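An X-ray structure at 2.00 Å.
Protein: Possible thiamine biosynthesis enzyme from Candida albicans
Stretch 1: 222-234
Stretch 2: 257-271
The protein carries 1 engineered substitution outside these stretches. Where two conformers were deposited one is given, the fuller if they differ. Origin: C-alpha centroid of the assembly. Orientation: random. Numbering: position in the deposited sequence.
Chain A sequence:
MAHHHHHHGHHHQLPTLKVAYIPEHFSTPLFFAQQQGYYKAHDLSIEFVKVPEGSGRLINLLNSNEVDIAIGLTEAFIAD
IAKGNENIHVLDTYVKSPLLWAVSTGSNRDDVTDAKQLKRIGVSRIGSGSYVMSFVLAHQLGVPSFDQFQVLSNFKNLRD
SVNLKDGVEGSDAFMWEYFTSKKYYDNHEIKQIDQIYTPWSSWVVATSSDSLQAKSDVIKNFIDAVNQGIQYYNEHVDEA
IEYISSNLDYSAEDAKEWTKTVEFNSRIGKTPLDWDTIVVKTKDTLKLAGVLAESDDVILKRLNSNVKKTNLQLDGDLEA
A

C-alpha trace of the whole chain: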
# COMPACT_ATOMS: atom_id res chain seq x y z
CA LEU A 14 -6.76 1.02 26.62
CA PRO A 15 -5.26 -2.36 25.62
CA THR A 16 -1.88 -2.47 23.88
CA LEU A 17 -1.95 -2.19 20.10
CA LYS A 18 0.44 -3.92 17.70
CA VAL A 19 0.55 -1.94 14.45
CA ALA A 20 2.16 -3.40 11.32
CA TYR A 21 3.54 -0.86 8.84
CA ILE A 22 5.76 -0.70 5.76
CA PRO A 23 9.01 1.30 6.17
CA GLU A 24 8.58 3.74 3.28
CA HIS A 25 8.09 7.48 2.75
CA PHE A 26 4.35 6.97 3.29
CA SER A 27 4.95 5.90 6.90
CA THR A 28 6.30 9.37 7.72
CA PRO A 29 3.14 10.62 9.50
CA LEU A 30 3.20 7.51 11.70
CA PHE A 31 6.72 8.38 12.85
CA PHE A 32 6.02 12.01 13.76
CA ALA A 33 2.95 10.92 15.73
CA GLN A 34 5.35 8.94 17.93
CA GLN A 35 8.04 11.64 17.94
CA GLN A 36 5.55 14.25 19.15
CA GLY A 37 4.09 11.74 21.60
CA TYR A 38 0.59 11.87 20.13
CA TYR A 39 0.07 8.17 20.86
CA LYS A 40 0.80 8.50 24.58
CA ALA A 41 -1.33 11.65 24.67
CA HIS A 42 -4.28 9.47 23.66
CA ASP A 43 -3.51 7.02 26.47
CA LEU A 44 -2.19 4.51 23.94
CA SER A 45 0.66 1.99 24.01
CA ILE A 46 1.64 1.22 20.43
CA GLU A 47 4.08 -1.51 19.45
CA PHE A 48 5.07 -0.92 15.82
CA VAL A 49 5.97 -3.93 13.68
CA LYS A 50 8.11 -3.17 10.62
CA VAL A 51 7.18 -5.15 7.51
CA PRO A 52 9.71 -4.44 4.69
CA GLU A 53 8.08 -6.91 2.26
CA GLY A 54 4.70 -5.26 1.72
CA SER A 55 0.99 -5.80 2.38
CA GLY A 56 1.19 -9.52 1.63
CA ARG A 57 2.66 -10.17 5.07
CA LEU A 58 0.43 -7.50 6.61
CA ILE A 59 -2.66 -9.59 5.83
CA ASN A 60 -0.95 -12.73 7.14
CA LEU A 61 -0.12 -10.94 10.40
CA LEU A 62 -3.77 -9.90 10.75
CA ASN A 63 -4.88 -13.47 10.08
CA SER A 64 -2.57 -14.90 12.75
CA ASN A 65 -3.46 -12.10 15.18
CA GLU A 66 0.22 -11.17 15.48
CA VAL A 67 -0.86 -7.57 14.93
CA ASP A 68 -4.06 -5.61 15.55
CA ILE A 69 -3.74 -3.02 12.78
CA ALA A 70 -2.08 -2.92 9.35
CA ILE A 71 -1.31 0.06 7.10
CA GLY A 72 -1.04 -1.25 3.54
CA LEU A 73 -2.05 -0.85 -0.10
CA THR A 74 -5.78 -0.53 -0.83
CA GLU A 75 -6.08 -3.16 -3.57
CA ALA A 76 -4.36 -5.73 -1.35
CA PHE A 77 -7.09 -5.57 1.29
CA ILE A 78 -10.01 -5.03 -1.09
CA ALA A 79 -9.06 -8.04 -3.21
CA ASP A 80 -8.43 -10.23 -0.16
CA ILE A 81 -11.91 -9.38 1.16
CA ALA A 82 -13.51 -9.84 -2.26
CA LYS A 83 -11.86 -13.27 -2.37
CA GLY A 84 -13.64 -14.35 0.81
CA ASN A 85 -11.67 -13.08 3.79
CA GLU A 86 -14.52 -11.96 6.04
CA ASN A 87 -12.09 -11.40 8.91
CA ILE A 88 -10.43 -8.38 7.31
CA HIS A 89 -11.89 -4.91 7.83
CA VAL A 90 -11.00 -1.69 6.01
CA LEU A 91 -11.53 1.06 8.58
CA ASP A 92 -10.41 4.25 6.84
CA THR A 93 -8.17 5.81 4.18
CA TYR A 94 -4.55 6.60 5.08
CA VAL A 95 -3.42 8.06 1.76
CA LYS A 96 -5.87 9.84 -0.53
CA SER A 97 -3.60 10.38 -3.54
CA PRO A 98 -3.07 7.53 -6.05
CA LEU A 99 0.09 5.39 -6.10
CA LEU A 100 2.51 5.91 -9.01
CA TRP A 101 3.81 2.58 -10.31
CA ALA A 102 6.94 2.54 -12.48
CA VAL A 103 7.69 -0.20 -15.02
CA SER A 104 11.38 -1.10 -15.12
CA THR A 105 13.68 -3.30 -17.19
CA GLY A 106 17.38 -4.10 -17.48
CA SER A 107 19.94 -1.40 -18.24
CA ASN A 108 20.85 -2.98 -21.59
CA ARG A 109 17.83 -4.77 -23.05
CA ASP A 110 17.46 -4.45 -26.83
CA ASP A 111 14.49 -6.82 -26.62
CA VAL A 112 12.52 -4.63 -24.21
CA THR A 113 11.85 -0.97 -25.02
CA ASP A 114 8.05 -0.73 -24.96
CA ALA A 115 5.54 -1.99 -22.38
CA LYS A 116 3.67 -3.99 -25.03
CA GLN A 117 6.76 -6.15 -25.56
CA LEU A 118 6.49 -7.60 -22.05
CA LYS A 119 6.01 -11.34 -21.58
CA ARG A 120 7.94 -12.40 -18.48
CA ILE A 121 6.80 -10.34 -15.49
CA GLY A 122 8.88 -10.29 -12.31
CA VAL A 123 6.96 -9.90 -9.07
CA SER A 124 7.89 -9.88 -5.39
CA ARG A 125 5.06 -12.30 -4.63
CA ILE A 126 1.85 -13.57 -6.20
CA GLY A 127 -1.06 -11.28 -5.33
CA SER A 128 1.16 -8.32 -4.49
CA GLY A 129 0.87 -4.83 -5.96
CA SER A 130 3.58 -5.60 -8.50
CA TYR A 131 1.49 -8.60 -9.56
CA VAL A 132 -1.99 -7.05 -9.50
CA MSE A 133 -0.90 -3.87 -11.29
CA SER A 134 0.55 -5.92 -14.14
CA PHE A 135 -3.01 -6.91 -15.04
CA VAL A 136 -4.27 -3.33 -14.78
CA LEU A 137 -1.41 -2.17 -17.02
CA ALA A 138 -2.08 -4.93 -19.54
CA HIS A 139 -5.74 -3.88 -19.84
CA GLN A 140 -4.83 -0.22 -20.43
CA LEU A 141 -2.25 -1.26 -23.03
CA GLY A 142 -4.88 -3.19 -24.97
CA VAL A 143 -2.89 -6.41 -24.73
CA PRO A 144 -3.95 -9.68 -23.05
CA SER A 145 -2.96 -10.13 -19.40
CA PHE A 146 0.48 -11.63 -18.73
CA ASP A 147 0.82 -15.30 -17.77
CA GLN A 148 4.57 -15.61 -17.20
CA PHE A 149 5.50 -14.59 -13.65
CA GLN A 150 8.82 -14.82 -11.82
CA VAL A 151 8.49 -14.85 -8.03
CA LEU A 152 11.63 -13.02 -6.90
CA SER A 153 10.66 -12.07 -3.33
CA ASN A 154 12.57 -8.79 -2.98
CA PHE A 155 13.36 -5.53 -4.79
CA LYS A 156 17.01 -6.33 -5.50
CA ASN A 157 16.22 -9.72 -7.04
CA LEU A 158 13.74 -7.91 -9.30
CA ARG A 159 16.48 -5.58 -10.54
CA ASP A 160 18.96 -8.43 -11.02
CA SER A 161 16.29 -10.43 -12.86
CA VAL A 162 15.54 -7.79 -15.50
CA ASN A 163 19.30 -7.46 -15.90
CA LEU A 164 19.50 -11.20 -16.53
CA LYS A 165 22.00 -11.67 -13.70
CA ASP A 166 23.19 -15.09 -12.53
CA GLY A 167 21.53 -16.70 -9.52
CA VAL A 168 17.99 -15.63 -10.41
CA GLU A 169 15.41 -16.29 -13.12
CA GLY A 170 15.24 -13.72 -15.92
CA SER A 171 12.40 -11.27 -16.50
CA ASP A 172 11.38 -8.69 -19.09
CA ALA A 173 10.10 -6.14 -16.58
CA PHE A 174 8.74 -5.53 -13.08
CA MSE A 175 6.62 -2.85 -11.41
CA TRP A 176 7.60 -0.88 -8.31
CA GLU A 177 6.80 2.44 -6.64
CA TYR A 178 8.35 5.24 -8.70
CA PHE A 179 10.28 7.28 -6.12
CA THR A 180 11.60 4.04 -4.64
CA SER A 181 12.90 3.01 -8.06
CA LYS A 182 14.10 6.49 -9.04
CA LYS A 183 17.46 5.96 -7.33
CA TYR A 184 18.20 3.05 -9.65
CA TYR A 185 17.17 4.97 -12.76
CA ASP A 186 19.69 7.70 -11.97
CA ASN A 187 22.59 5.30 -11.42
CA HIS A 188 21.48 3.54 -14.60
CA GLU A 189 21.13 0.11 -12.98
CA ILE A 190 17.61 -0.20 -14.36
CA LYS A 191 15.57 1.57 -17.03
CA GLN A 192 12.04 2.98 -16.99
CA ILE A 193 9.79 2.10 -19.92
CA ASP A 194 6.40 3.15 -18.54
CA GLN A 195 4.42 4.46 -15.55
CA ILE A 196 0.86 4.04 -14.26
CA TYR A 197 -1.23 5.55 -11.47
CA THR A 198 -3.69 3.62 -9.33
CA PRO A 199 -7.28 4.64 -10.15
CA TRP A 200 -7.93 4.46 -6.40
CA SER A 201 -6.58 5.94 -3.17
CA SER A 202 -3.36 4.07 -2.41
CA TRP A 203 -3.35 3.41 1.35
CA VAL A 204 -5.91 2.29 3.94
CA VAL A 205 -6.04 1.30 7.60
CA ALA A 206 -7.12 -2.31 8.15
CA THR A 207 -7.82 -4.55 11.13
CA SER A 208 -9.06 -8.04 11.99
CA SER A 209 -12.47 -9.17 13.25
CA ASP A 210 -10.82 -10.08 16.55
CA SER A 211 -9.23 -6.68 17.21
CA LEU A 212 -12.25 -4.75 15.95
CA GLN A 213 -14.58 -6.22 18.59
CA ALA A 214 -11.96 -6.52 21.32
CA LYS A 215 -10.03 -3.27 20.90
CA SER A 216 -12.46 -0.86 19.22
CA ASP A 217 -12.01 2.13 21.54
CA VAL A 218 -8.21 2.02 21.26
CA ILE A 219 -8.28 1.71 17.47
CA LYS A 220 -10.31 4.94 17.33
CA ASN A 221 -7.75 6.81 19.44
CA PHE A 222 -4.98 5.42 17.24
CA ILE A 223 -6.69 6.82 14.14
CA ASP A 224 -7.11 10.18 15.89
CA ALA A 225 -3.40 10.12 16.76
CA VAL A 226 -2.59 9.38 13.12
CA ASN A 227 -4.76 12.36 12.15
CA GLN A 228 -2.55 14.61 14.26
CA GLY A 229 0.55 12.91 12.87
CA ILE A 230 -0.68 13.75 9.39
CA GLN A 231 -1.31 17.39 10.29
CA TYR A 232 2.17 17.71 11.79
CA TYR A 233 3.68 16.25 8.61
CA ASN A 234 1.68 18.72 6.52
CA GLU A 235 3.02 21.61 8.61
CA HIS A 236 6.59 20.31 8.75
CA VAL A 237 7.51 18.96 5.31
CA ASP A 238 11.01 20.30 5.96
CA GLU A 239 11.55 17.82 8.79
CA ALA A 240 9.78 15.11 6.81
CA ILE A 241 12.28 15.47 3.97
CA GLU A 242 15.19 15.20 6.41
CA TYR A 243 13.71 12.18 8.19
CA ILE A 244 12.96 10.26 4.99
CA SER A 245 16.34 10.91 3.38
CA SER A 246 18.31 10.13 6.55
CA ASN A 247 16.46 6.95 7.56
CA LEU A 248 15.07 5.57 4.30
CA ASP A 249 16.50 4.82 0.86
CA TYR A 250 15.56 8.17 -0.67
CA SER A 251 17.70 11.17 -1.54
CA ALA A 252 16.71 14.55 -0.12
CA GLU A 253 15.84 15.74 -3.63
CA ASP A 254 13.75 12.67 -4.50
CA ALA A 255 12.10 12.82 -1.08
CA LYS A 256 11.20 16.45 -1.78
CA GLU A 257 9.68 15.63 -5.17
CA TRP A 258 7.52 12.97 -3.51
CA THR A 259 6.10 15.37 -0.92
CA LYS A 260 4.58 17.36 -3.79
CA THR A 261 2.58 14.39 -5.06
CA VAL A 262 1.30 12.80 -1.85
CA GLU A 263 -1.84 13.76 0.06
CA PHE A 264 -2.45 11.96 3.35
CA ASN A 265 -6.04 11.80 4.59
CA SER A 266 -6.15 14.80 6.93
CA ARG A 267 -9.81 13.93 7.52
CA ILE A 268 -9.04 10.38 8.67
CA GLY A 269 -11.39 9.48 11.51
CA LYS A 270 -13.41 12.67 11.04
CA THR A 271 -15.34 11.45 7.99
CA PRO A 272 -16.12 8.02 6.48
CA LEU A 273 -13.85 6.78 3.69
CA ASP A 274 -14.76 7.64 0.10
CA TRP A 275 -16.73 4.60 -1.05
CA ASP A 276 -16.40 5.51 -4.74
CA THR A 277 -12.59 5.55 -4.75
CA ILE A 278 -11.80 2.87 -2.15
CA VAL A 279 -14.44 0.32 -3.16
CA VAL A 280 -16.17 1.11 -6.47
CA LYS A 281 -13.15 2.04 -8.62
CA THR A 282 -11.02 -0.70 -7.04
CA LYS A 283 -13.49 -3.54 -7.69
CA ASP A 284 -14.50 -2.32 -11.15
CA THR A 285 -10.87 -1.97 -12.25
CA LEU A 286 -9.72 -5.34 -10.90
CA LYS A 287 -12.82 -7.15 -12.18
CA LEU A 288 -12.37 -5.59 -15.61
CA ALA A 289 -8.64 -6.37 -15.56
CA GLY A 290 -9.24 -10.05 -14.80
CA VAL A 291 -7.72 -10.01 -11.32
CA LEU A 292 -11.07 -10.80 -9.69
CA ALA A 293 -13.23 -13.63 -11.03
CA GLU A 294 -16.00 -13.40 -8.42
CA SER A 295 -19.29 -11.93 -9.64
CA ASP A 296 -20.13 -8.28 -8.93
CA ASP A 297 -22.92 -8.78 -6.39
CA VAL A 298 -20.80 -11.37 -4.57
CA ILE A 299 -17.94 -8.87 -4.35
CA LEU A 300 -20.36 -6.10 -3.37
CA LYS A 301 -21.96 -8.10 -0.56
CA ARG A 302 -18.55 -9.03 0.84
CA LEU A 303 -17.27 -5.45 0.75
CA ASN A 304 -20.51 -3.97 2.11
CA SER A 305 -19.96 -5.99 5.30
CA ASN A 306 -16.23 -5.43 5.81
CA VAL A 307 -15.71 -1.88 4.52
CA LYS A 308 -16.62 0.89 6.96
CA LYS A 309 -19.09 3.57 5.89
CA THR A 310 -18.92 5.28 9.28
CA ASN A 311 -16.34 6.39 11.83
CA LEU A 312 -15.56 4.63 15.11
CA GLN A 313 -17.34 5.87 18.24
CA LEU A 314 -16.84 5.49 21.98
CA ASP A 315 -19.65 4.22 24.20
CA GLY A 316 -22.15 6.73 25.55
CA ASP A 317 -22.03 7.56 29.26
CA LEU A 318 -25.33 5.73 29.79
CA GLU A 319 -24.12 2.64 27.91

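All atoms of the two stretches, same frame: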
# COMPACT_ATOMS: atom_id res chain seq x y z
N PHE A 222 -6.13 5.58 18.12
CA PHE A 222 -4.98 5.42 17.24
C PHE A 222 -5.18 6.21 15.95
O PHE A 222 -4.28 6.92 15.51
CB PHE A 222 -4.74 3.94 16.91
CG PHE A 222 -3.72 3.72 15.83
CD1 PHE A 222 -2.37 3.79 16.12
CD2 PHE A 222 -4.11 3.42 14.54
CE1 PHE A 222 -1.42 3.58 15.12
CE2 PHE A 222 -3.18 3.21 13.54
CZ PHE A 222 -1.83 3.29 13.84
N ILE A 223 -6.36 6.09 15.36
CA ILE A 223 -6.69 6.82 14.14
C ILE A 223 -6.63 8.33 14.38
O ILE A 223 -6.12 9.08 13.55
CB ILE A 223 -8.08 6.44 13.61
CG1 ILE A 223 -8.12 4.95 13.24
CG2 ILE A 223 -8.45 7.29 12.41
CD1 ILE A 223 -9.45 4.49 12.68
N ASP A 224 -7.15 8.77 15.52
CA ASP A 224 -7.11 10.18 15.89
C ASP A 224 -5.67 10.65 16.04
O ASP A 224 -5.33 11.77 15.66
CB ASP A 224 -7.89 10.43 17.18
CG ASP A 224 -9.39 10.26 17.00
OD1 ASP A 224 -9.84 10.22 15.84
OD2 ASP A 224 -10.11 10.18 18.01
N ALA A 225 -4.82 9.79 16.59
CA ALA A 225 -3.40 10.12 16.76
C ALA A 225 -2.73 10.23 15.40
O ALA A 225 -1.89 11.10 15.18
CB ALA A 225 -2.72 9.06 17.61
N VAL A 226 -3.10 9.34 14.48
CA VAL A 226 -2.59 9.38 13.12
C VAL A 226 -3.03 10.67 12.42
O VAL A 226 -2.28 11.25 11.64
CB VAL A 226 -3.06 8.16 12.30
CG1 VAL A 226 -2.65 8.31 10.84
CG2 VAL A 226 -2.50 6.88 12.89
N ASN A 227 -4.25 11.11 12.72
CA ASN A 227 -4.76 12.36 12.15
C ASN A 227 -3.89 13.54 12.53
O ASN A 227 -3.63 14.42 11.72
CB ASN A 227 -6.20 12.60 12.61
CG ASN A 227 -6.83 13.81 11.96
OD1 ASN A 227 -6.34 14.94 12.09
ND2 ASN A 227 -7.92 13.59 11.23
N GLN A 228 -3.44 13.56 13.78
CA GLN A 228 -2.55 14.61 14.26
C GLN A 228 -1.16 14.45 13.66
O GLN A 228 -0.48 15.43 13.36
CB GLN A 228 -2.47 14.59 15.79
CG GLN A 228 -3.73 15.09 16.49
CD GLN A 228 -3.57 15.16 18.00
OE1 GLN A 228 -2.97 14.28 18.61
NE2 GLN A 228 -4.11 16.21 18.60
N GLY A 229 -0.74 13.20 13.48
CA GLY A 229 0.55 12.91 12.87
C GLY A 229 0.59 13.38 11.43
O GLY A 229 1.63 13.82 10.94
N ILE A 230 -0.55 13.28 10.76
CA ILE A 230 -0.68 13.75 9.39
C ILE A 230 -0.62 15.27 9.32
O ILE A 230 0.03 15.84 8.45
CB ILE A 230 -1.99 13.26 8.75
CG1 ILE A 230 -1.96 11.75 8.54
CG2 ILE A 230 -2.24 13.97 7.43
CD1 ILE A 230 -3.21 11.19 7.90
N GLN A 231 -1.31 15.93 10.25
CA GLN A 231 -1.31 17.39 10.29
C GLN A 231 0.09 17.93 10.56
O GLN A 231 0.51 18.89 9.93
CB GLN A 231 -2.29 17.90 11.36
CG GLN A 231 -2.36 19.42 11.46
CD GLN A 231 -3.33 19.89 12.52
OE1 GLN A 231 -3.96 19.09 13.21
NE2 GLN A 231 -3.46 21.21 12.66
N TYR A 232 0.80 17.30 11.49
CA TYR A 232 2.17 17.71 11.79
C TYR A 232 3.03 17.60 10.54
O TYR A 232 3.76 18.53 10.19
CB TYR A 232 2.76 16.85 12.91
CG TYR A 232 4.12 17.33 13.39
CD1 TYR A 232 5.28 16.92 12.75
CD2 TYR A 232 4.23 18.19 14.47
CE1 TYR A 232 6.52 17.36 13.18
CE2 TYR A 232 5.46 18.64 14.91
CZ TYR A 232 6.61 18.22 14.26
OH TYR A 232 7.83 18.66 14.69
N TYR A 233 2.95 16.46 9.86
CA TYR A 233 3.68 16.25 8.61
C TYR A 233 3.38 17.38 7.63
O TYR A 233 4.30 17.96 7.06
CB TYR A 233 3.30 14.90 8.00
CG TYR A 233 3.70 14.77 6.55
CD1 TYR A 233 4.97 14.32 6.19
CD2 TYR A 233 2.81 15.09 5.53
CE1 TYR A 233 5.34 14.20 4.87
CE2 TYR A 233 3.18 14.97 4.20
CZ TYR A 233 4.44 14.53 3.88
OH TYR A 233 4.80 14.41 2.56
N ASN A 234 2.10 17.67 7.44
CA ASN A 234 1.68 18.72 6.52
C ASN A 234 2.28 20.08 6.86
O ASN A 234 2.53 20.90 5.97
CB ASN A 234 0.15 18.82 6.49
CG ASN A 234 -0.49 17.72 5.67
OD1 ASN A 234 0.19 17.01 4.93
ND2 ASN A 234 -1.80 17.58 5.79
N GLU A 257 10.58 15.78 -4.03
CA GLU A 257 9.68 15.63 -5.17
C GLU A 257 8.44 14.84 -4.78
O GLU A 257 7.34 15.15 -5.22
CB GLU A 257 10.41 14.94 -6.33
CG GLU A 257 9.57 14.80 -7.59
CD GLU A 257 10.31 14.09 -8.71
OE1 GLU A 257 11.53 13.88 -8.58
OE2 GLU A 257 9.66 13.73 -9.72
N TRP A 258 8.63 13.81 -3.95
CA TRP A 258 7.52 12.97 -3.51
C TRP A 258 6.50 13.73 -2.67
O TRP A 258 5.30 13.52 -2.81
CB TRP A 258 8.06 11.76 -2.74
CG TRP A 258 6.99 11.00 -2.01
CD1 TRP A 258 6.14 10.07 -2.54
CD2 TRP A 258 6.66 11.10 -0.62
NE1 TRP A 258 5.31 9.59 -1.56
CE2 TRP A 258 5.61 10.21 -0.37
CE3 TRP A 258 7.16 11.87 0.44
CZ2 TRP A 258 5.04 10.05 0.89
CZ3 TRP A 258 6.59 11.71 1.69
CH2 TRP A 258 5.55 10.81 1.91
N THR A 259 6.98 14.62 -1.80
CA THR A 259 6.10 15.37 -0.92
C THR A 259 5.10 16.23 -1.70
O THR A 259 4.07 16.63 -1.16
CB THR A 259 6.89 16.28 0.04
OG1 THR A 259 7.55 17.32 -0.70
CG2 THR A 259 7.92 15.48 0.82
N LYS A 260 5.42 16.51 -2.96
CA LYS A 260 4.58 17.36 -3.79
C LYS A 260 3.58 16.56 -4.61
O LYS A 260 2.89 17.11 -5.47
CB LYS A 260 5.44 18.24 -4.70
CG LYS A 260 6.29 19.27 -3.97
CD LYS A 260 6.79 20.37 -4.91
CE LYS A 260 7.83 19.85 -5.89
NZ LYS A 260 9.14 19.56 -5.24
N THR A 261 3.51 15.26 -4.35
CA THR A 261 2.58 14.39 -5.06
C THR A 261 1.64 13.67 -4.10
O THR A 261 0.55 13.23 -4.48
CB THR A 261 3.32 13.33 -5.90
OG1 THR A 261 4.01 12.42 -5.03
CG2 THR A 261 4.32 13.99 -6.84
N VAL A 262 2.07 13.54 -2.84
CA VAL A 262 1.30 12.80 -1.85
C VAL A 262 0.32 13.67 -1.07
O VAL A 262 0.61 14.81 -0.75
CB VAL A 262 2.23 12.08 -0.84
CG1 VAL A 262 3.11 13.08 -0.12
CG2 VAL A 262 1.43 11.25 0.14
N GLU A 263 -0.86 13.11 -0.80
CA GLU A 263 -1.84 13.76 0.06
C GLU A 263 -2.41 12.77 1.06
O GLU A 263 -3.29 11.98 0.73
CB GLU A 263 -2.97 14.38 -0.76
CG GLU A 263 -4.02 15.08 0.10
CD GLU A 263 -5.25 15.48 -0.69
OE1 GLU A 263 -5.52 14.87 -1.74
OE2 GLU A 263 -5.97 16.41 -0.24
N PHE A 264 -1.91 12.81 2.29
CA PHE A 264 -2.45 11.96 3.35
C PHE A 264 -3.86 12.42 3.71
O PHE A 264 -4.21 13.58 3.54
CB PHE A 264 -1.53 12.01 4.58
CG PHE A 264 -0.17 11.41 4.34
CD1 PHE A 264 0.91 12.23 4.03
CD2 PHE A 264 0.03 10.05 4.43
CE1 PHE A 264 2.16 11.68 3.81
CE2 PHE A 264 1.28 9.50 4.21
CZ PHE A 264 2.35 10.31 3.90
N ASN A 265 -4.67 11.49 4.21
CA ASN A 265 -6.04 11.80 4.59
C ASN A 265 -6.10 12.60 5.89
O ASN A 265 -6.14 12.03 6.97
CB ASN A 265 -6.87 10.52 4.72
CG ASN A 265 -8.33 10.80 5.00
OD1 ASN A 265 -8.80 11.93 4.88
ND2 ASN A 265 -9.07 9.76 5.38
N SER A 266 -6.11 13.93 5.77
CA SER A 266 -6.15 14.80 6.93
C SER A 266 -7.50 14.69 7.64
O SER A 266 -7.65 15.15 8.77
CB SER A 266 -5.90 16.25 6.52
OG SER A 266 -6.93 16.74 5.69
N ARG A 267 -8.46 14.07 6.97
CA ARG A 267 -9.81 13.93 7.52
C ARG A 267 -10.02 12.54 8.11
O ARG A 267 -11.13 12.20 8.52
CB ARG A 267 -10.85 14.21 6.44
CG ARG A 267 -10.64 15.50 5.68
CD ARG A 267 -10.58 16.70 6.61
NE ARG A 267 -11.79 16.81 7.43
CZ ARG A 267 -11.78 17.08 8.73
NH1 ARG A 267 -10.64 17.26 9.37
NH2 ARG A 267 -12.93 17.16 9.40
N ILE A 268 -8.95 11.75 8.16
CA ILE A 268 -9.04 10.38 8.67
C ILE A 268 -9.62 10.34 10.08
O ILE A 268 -9.11 10.97 11.00
CB ILE A 268 -7.67 9.66 8.62
CG1 ILE A 268 -7.82 8.19 9.00
CG2 ILE A 268 -6.66 10.36 9.53
CD1 ILE A 268 -6.52 7.41 8.94
N GLY A 269 -10.72 9.61 10.23
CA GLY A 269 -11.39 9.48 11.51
C GLY A 269 -12.48 10.52 11.72
O GLY A 269 -13.35 10.36 12.57
N LYS A 270 -12.43 11.60 10.94
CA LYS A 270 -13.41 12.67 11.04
C LYS A 270 -14.59 12.43 10.10
O LYS A 270 -15.71 12.85 10.37
CB LYS A 270 -12.77 14.03 10.75
CG LYS A 270 -11.58 14.36 11.64
CD LYS A 270 -11.92 14.19 13.11
CE LYS A 270 -10.76 14.60 14.01
NZ LYS A 270 -10.90 14.05 15.38
N THR A 271 -14.31 11.75 8.99
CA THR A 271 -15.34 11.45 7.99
C THR A 271 -15.12 10.07 7.40
O THR A 271 -13.98 9.63 7.24
CB THR A 271 -15.36 12.51 6.87
OG1 THR A 271 -16.48 12.29 6.01
CG2 THR A 271 -14.08 12.44 6.05
O HOH W 1 -9.27 11.84 13.65
O HOH W 2 3.13 16.36 1.35
O HOH W 3 -3.20 16.16 3.68
O HOH W 4 -0.56 15.45 2.73

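Stretch 1 is helical throughout, its backbone hydrogen bonds running without a break from Val226 N to Phe222 O (2.9 Å) through Asn234 N to Ile230 O (2.9 Å). Stretch 2 enters as the end of a helix and continues as an irregular chain along the first helix, with a type I turn from Asn265 to Ile268 closed by Ile268 N to Asn265 O (3.1 Å). The backbones come nearest at this turn and just after it: the CA atoms of Asn227 and Ile268 lie 5.9 Å apart, those of Ile223 and Gly269 6.0 Å. Together the stretches bury 668 Å².

The helix turns Ile223, Val226, Ile230 and Tyr233 toward stretch 2, a spacing of three or four residues that keeps them on one face. Ile268 packs among the first three: its CG1 lies 3.6 Å from Ile223 CG2, its CD1 4.4 Å from Val226 CG1, and its CG2 3.9 Å from Ile230 CD1. Branched aliphatic chains suit this buried site, where most of the contacts are between apolar side chains, although Ile230 CD1 also lies 3.2 Å from the carbonyl Asn265 O. Ile230 also sets CG2 3.5 Å from Phe264 CB. Gly269 allows the close approach beside Ile223, whose CG2 is 3.8 Å from Gly269 CA; a CB would fall 3.0 Å from that methyl, and the positive phi (92°) independently favours glycine.

Asn227 ties the helix to the turn. Its ND2 donates a nearly straight hydrogen bond to Ile268 O (2.9 Å, 175°) and a weak, bent one to Ser266 O (2.9 Å, 122°), so one amide serves two backbone carbonyls. Water 1 extends this polar patch, donating to Ile268 O and to Asp224 OD1 (both 2.8 Å from the water oxygen). Lys270 NZ stands 4.0 Å from Asp224 OD1, opposite charges near each other but beyond a salt bridge.

Farther along the helix, Tyr233 and Phe264 pack edge to face, the edge of Phe264 toward the face of Tyr233, with centroids 4.9 Å apart, planes at 80° and Tyr233 CE2 3.5 Å from Phe264 CE1. The Tyr233 hydroxyl reaches past this pair: OH is 3.4 Å from both Trp258 CZ3 and Val262 CG1, and it hydrogen-bonds water 2 (2.8 Å from OH), which donates to Thr259 O (2.7 Å). The ring thus fills an apolar site while its polar end remains satisfied. Exposed Asn234 adds two water bridges to the Phe264 backbone: ND2 donates to water 3 (2.9 Å), which donates to Phe264 O (2.8 Å), while OD1 accepts from water 4 (2.8 Å), which accepts from Phe264 N (3.0 Å).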